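Local structure of tRNA dimethylallyltransferase (3D3Q) at residues F76-K82 with Y108-L112. The protein probably transfers a dimethylallyl group from dimethylallyl diphosphate to the adenine at position 37 of tRNAs that read codons beginning with uridine. Residues are numbered along the deposited sequence; the frame is centred on the assembly and turned at random.
Sequences FSAYEFK and YIQSL
Phe76 and Ser77 are extended and lead into the first turn of helix 78-94; residues 108-112 belong to the short helix 106-113. The two helical segments approach to 8.9 Å between axes and cross at -52°, with Ala78 CA 4.8 Å from Tyr108 CA and Lys82 CA 5.4 Å from Leu112 CA. Ser77 is the N-cap: its p rotamer lets OG accept from Glu80 N (3.1 Å). The Tyr108 ring (m rotamer) lies against this turn, one face towards Ala78 CA, 3.9 Å from the centroid, a CH-pi contact. Phe76 CE2 lies 3.8 Å from Tyr108 CE1 and Phe81 CD2 3.6 Å from Tyr108 CD1, both at the tyrosine ring edge. Phe81, a t rotamer, has CE2 3.1 Å from Tyr108 O, which sits at its ring edge, and CZ 3.8 Å from Leu112 CD2. Extended Lys82 makes a weak hydrogen bond from NZ to Ser111 O (3.3 Å); Ser111 OG is hydrogen-bonded to Leu107 O in its own helix. The helices, following strands 64-65 and 98-102 of the P-loop NTPase-like core, meet beside Thr105, a probable tRNA-contacting residue that Tyr108 adjoins. With the sole cross-segment hydrogen bond weak, mainly apolar and aromatic packing around Tyr108 joins them.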
loop_
_atom_site.group_PDB
_atom_site.type_symbol
_atom_site.label_atom_id
_atom_site.label_comp_id
_atom_site.label_asym_id
_atom_site.label_seq_id
_atom_site.Cartn_x
_atom_site.Cartn_y
_atom_site.Cartn_z
ATOM N N PHE A 76 9.424 -15.687 -3.711
ATOM C CA PHE A 76 8.790 -14.975 -2.629
ATOM C C PHE A 76 7.282 -15.021 -2.812
ATOM O O PHE A 76 6.793 -15.328 -3.905
ATOM C CB PHE A 76 9.286 -13.535 -2.587
ATOM C CG PHE A 76 9.182 -12.913 -1.237
ATOM C CD1 PHE A 76 9.847 -13.473 -0.153
ATOM C CD2 PHE A 76 8.389 -11.795 -1.029
ATOM C CE1 PHE A 76 9.728 -12.925 1.127
ATOM C CE2 PHE A 76 8.263 -11.238 0.250
ATOM C CZ PHE A 76 8.934 -11.811 1.328
ATOM N N SER A 77 6.546 -14.712 -1.747
ATOM C CA SER A 77 5.093 -14.768 -1.807
ATOM C C SER A 77 4.438 -14.090 -0.615
ATOM O O SER A 77 5.079 -13.820 0.396
ATOM C CB SER A 77 4.647 -16.220 -1.818
ATOM O OG SER A 77 4.960 -16.820 -0.562
ATOM N N ALA A 78 3.145 -13.831 -0.735
ATOM C CA ALA A 78 2.422 -13.205 0.348
ATOM C C ALA A 78 2.628 -13.953 1.686
ATOM O O ALA A 78 2.929 -13.322 2.689
ATOM C CB ALA A 78 0.933 -13.107 0.001
ATOM N N TYR A 79 2.485 -15.281 1.722
ATOM C CA TYR A 79 2.669 -15.988 2.990
ATOM C C TYR A 79 4.120 -15.991 3.428
ATOM O O TYR A 79 4.413 -15.837 4.615
ATOM C CB TYR A 79 2.153 -17.441 2.936
ATOM C CG TYR A 79 2.437 -18.257 4.208
ATOM C CD1 TYR A 79 3.422 -19.261 4.213
ATOM C CD2 TYR A 79 1.755 -17.994 5.414
ATOM C CE1 TYR A 79 3.731 -19.983 5.386
ATOM C CE2 TYR A 79 2.057 -18.711 6.600
ATOM C CZ TYR A 79 3.046 -19.700 6.576
ATOM O OH TYR A 79 3.358 -20.412 7.726
ATOM N N GLU A 80 5.032 -16.167 2.483
ATOM C CA GLU A 80 6.448 -16.171 2.826
ATOM C C GLU A 80 6.727 -14.919 3.668
ATOM O O GLU A 80 7.396 -14.990 4.699
ATOM C CB GLU A 80 7.303 -16.192 1.545
ATOM C CG GLU A 80 8.813 -16.212 1.776
ATOM C CD GLU A 80 9.272 -17.283 2.759
ATOM O OE1 GLU A 80 10.496 -17.353 3.015
ATOM O OE2 GLU A 80 8.427 -18.053 3.275
ATOM N N PHE A 81 6.169 -13.790 3.232
ATOM C CA PHE A 81 6.310 -12.495 3.907
ATOM C C PHE A 81 5.665 -12.548 5.293
ATOM O O PHE A 81 6.208 -12.020 6.267
ATOM C CB PHE A 81 5.655 -11.397 3.041
ATOM C CG PHE A 81 5.340 -10.121 3.787
ATOM C CD1 PHE A 81 6.348 -9.365 4.361
ATOM C CD2 PHE A 81 4.024 -9.698 3.941
ATOM C CE1 PHE A 81 6.053 -8.221 5.080
ATOM C CE2 PHE A 81 3.724 -8.549 4.661
ATOM C CZ PHE A 81 4.739 -7.815 5.230
ATOM N N LYS A 82 4.508 -13.200 5.374
ATOM C CA LYS A 82 3.773 -13.330 6.634
ATOM C C LYS A 82 4.544 -14.147 7.674
ATOM O O LYS A 82 4.629 -13.768 8.843
ATOM C CB LYS A 82 2.404 -13.980 6.382
ATOM C CG LYS A 82 1.538 -14.111 7.618
ATOM C CD LYS A 82 0.254 -14.851 7.314
ATOM C CE LYS A 82 -0.515 -15.112 8.601
ATOM N NZ LYS A 82 -1.966 -15.407 8.375
ATOM N N TYR A 108 -0.258 -8.770 0.529
ATOM C CA TYR A 108 0.745 -8.861 1.588
ATOM C C TYR A 108 0.330 -8.229 2.902
ATOM O O TYR A 108 0.683 -8.726 3.960
ATOM C CB TYR A 108 2.059 -8.219 1.146
ATOM C CG TYR A 108 2.786 -8.961 0.054
ATOM C CD1 TYR A 108 4.033 -9.532 0.295
ATOM C CD2 TYR A 108 2.224 -9.089 -1.225
ATOM C CE1 TYR A 108 4.711 -10.220 -0.705
ATOM C CE2 TYR A 108 2.889 -9.776 -2.240
ATOM C CZ TYR A 108 4.139 -10.342 -1.969
ATOM O OH TYR A 108 4.812 -11.033 -2.960
ATOM N N ILE A 109 -0.408 -7.131 2.842
ATOM C CA ILE A 109 -0.810 -6.470 4.061
ATOM C C ILE A 109 -1.992 -7.111 4.762
ATOM O O ILE A 109 -1.954 -7.310 5.972
ATOM C CB ILE A 109 -1.112 -4.996 3.812
ATOM C CG1 ILE A 109 0.136 -4.311 3.284
ATOM C CG2 ILE A 109 -1.546 -4.322 5.101
ATOM C CD1 ILE A 109 1.353 -4.442 4.205
ATOM N N GLN A 110 -3.049 -7.440 4.030
ATOM C CA GLN A 110 -4.183 -8.055 4.695
ATOM C C GLN A 110 -3.845 -9.475 5.144
ATOM O O GLN A 110 -4.253 -9.919 6.224
ATOM C CB GLN A 110 -5.432 -8.055 3.797
ATOM C CG GLN A 110 -5.524 -9.162 2.772
ATOM C CD GLN A 110 -6.948 -9.335 2.251
ATOM O OE1 GLN A 110 -7.194 -10.128 1.341
ATOM N NE2 GLN A 110 -7.894 -8.594 2.836
ATOM N N SER A 111 -3.074 -10.182 4.333
ATOM C CA SER A 111 -2.693 -11.549 4.672
ATOM C C SER A 111 -1.997 -11.557 6.029
ATOM O O SER A 111 -2.103 -12.516 6.795
ATOM C CB SER A 111 -1.771 -12.119 3.586
ATOM O OG SER A 111 -2.378 -12.031 2.308
ATOM N N LEU A 112 -1.304 -10.460 6.320
ATOM C CA LEU A 112 -0.575 -10.296 7.574
ATOM C C LEU A 112 -1.437 -9.767 8.705
ATOM O O LEU A 112 -1.182 -10.048 9.873
ATOM C CB LEU A 112 0.607 -9.334 7.371
ATOM C CG LEU A 112 1.317 -8.771 8.609
ATOM C CD1 LEU A 112 1.922 -9.892 9.454
ATOM C CD2 LEU A 112 2.380 -7.803 8.152
#